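Local atomic coordinates of allantoicase (Saccharomyces cerevisiae, PDB entry 1O59), a protein that hydrolyses allantoate to (S)-ureidoglycolate and urea, a step of allantoin degradation that lets yeast use purines as a secondary nitrogen source. Residues G137-V140 against E141-R145. Numbering follows the deposited sequence.
Sequences GNIV and EDDSR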
ATOM      1  N   GLY A 137      -2.492  17.074  18.288  1.00 70.28           N
ATOM      2  CA  GLY A 137      -1.943  16.268  19.356  1.00 68.77           C
ATOM      3  C   GLY A 137      -2.068  14.794  19.043  1.00 66.92           C
ATOM      4  O   GLY A 137      -2.625  14.408  18.026  1.00 66.51           O
ATOM      5  N   ASN A 138      -1.564  13.963  19.929  1.00 65.37           N
ATOM      6  CA  ASN A 138      -1.737  12.538  19.744  1.00 65.03           C
ATOM      7  C   ASN A 138      -3.144  12.060  20.138  1.00 63.59           C
ATOM      8  O   ASN A 138      -3.548  12.144  21.298  1.00 62.59           O
ATOM      9  CB  ASN A 138      -0.612  11.762  20.438  1.00 65.31           C
ATOM     10  CG  ASN A 138       0.761  12.114  19.843  1.00 67.02           C
ATOM     11  OD1 ASN A 138       1.271  11.396  18.975  1.00 67.70           O
ATOM     12  ND2 ASN A 138       1.313  13.277  20.246  1.00 67.35           N
ATOM     13  N   ILE A 139      -3.874  11.576  19.128  1.00 61.99           N
ATOM     14  CA  ILE A 139      -5.240  11.059  19.290  1.00 60.97           C
ATOM     15  C   ILE A 139      -5.317   9.994  20.383  1.00 59.86           C
ATOM     16  O   ILE A 139      -4.415   9.135  20.502  1.00 59.02           O
ATOM     17  CB  ILE A 139      -5.798  10.473  17.932  1.00 60.89           C
ATOM     18  CG1 ILE A 139      -6.002  11.570  16.865  1.00 59.87           C
ATOM     19  CG2 ILE A 139      -7.100   9.720  18.142  1.00 61.29           C
ATOM     20  CD1 ILE A 139      -6.999  12.609  17.222  1.00 59.14           C
ATOM     21  N   VAL A 140      -6.404  10.070  21.163  1.00 58.75           N
ATOM     22  CA  VAL A 140      -6.664   9.128  22.245  1.00 58.30           C
ATOM     23  C   VAL A 140      -7.774   8.124  21.893  1.00 57.71           C
ATOM     24  O   VAL A 140      -8.616   8.354  21.023  1.00 56.56           O
ATOM     25  CB  VAL A 140      -6.999   9.841  23.578  1.00 58.43           C
ATOM     26  CG1 VAL A 140      -5.881  10.785  23.957  1.00 59.15           C
ATOM     27  CG2 VAL A 140      -8.345  10.595  23.515  1.00 57.62           C
ATOM     28  N   GLU A 141      -7.749   7.010  22.614  1.00 57.41           N
ATOM     29  CA  GLU A 141      -8.674   5.903  22.399  1.00 56.73           C
ATOM     30  C   GLU A 141     -10.162   6.290  22.543  1.00 56.58           C
ATOM     31  O   GLU A 141     -10.989   5.799  21.786  1.00 55.99           O
ATOM     32  CB  GLU A 141      -8.316   4.776  23.364  1.00 56.33           C
ATOM     33  CG  GLU A 141      -8.964   3.448  23.070  1.00 55.73           C
ATOM     34  CD  GLU A 141     -10.403   3.352  23.525  1.00 56.91           C
ATOM     35  OE1 GLU A 141     -10.799   3.963  24.581  1.00 52.51           O
ATOM     36  OE2 GLU A 141     -11.131   2.645  22.783  1.00 58.54           O
ATOM     37  N   ASP A 142     -10.501   7.156  23.498  1.00 56.35           N
ATOM     38  CA  ASP A 142     -11.911   7.418  23.808  1.00 56.69           C
ATOM     39  C   ASP A 142     -12.458   8.701  23.171  1.00 55.90           C
ATOM     40  O   ASP A 142     -13.419   9.274  23.639  1.00 55.54           O
ATOM     41  CB  ASP A 142     -12.147   7.411  25.320  1.00 57.19           C
ATOM     42  CG  ASP A 142     -11.558   8.629  26.018  1.00 59.78           C
ATOM     43  OD1 ASP A 142     -10.727   9.333  25.391  1.00 61.09           O
ATOM     44  OD2 ASP A 142     -11.873   8.948  27.199  1.00 62.44           O
ATOM     45  N   ASP A 143     -11.848   9.100  22.065  1.00 56.15           N
ATOM     46  CA  ASP A 143     -12.221  10.292  21.284  1.00 55.77           C
ATOM     47  C   ASP A 143     -13.616  10.077  20.694  1.00 55.51           C
ATOM     48  O   ASP A 143     -13.926   9.011  20.152  1.00 55.72           O
ATOM     49  CB  ASP A 143     -11.167  10.441  20.185  1.00 55.76           C
ATOM     50  CG  ASP A 143     -11.275  11.704  19.395  1.00 55.68           C
ATOM     51  OD1 ASP A 143     -12.314  11.984  18.767  1.00 53.92           O
ATOM     52  OD2 ASP A 143     -10.287  12.443  19.277  1.00 59.10           O
ATOM     53  N   SER A 144     -14.461  11.083  20.793  1.00 55.00           N
ATOM     54  CA  SER A 144     -15.826  10.909  20.393  1.00 54.93           C
ATOM     55  C   SER A 144     -15.986  10.698  18.910  1.00 54.86           C
ATOM     56  O   SER A 144     -17.050  10.310  18.453  1.00 54.25           O
ATOM     57  CB  SER A 144     -16.642  12.105  20.833  1.00 55.49           C
ATOM     58  OG  SER A 144     -16.077  13.314  20.364  1.00 56.82           O
ATOM     59  N   ARG A 145     -14.930  10.943  18.144  1.00 55.44           N
ATOM     60  CA  ARG A 145     -15.032  10.872  16.687  1.00 55.85           C
ATOM     61  C   ARG A 145     -14.788   9.490  16.129  1.00 55.65           C
ATOM     62  O   ARG A 145     -14.929   9.292  14.923  1.00 56.13           O
ATOM     63  CB  ARG A 145     -14.074  11.860  16.035  1.00 55.95           C
ATOM     64  CG  ARG A 145     -14.415  13.306  16.351  1.00 57.27           C
ATOM     65  CD  ARG A 145     -13.338  14.309  15.987  1.00 57.48           C
ATOM     66  NE  ARG A 145     -12.089  14.016  16.685  1.00 59.17           N
ATOM     67  CZ  ARG A 145     -10.923  14.524  16.355  1.00 58.54           C
ATOM     68  NH1 ARG A 145     -10.818  15.369  15.341  1.00 59.32           N
ATOM     69  NH2 ARG A 145      -9.846  14.180  17.039  1.00 59.21           N
TER
HETATM   70  O   HOH W   1      -7.819  12.536  20.698  1.00 40.74           O
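Val140 and Glu141 enter a type I beta turn that runs on to Asp143, in the surface loop of the first allantoicase repeat that joins strands 124-130 and 147-154, the latter an outermost strand of a five-stranded antiparallel sheet. The Glu141 side chain points away from residues 137-140, and its OE2 is hydrogen-bonded to Tyr93 OH and salt-bridged to Lys178 NZ. Asp142 lies alongside Val140, both side chains pointing the same way, and its OD1 comes 3.3 Å from Val140 CG2. At Asp143 the chain closes the turn with a weak bond, Asp143 N to Val140 O at 3.5 Å; Val140 O also accepts from Trp146 NE1. CG of Asp143 is anti to the backbone N (chi1 -172°), placing OD1 where it accepts Arg145 N on its anti lone pair, an Asx turn. The syn lone pair takes Arg145 NE, with NE to Asp143 OD1 2.9 Å and nearly straight at 171°. Arg145 NH2 reaches Asp143 OD2, also at 2.9 Å, in a side-on salt bridge with both oxygens in the guanidinium plane, though NH2 stands 19° out of the carboxylate plane. Ile139 CD1 lies 3.3 Å from Arg145 NH2, obliquely to the guanidinium, while a water links Asp143 OD2 to Val140 N. An alanine in place of Asp143 would probably leave Arg145 N, NE and NH2 without these acceptors and the guanidinium, still paired to Asp132 through NH1, freer to turn. Such close opposite charges probably keep both groups ionised, beside Leu130, on which Ile139, Asp143 and Arg145 pack.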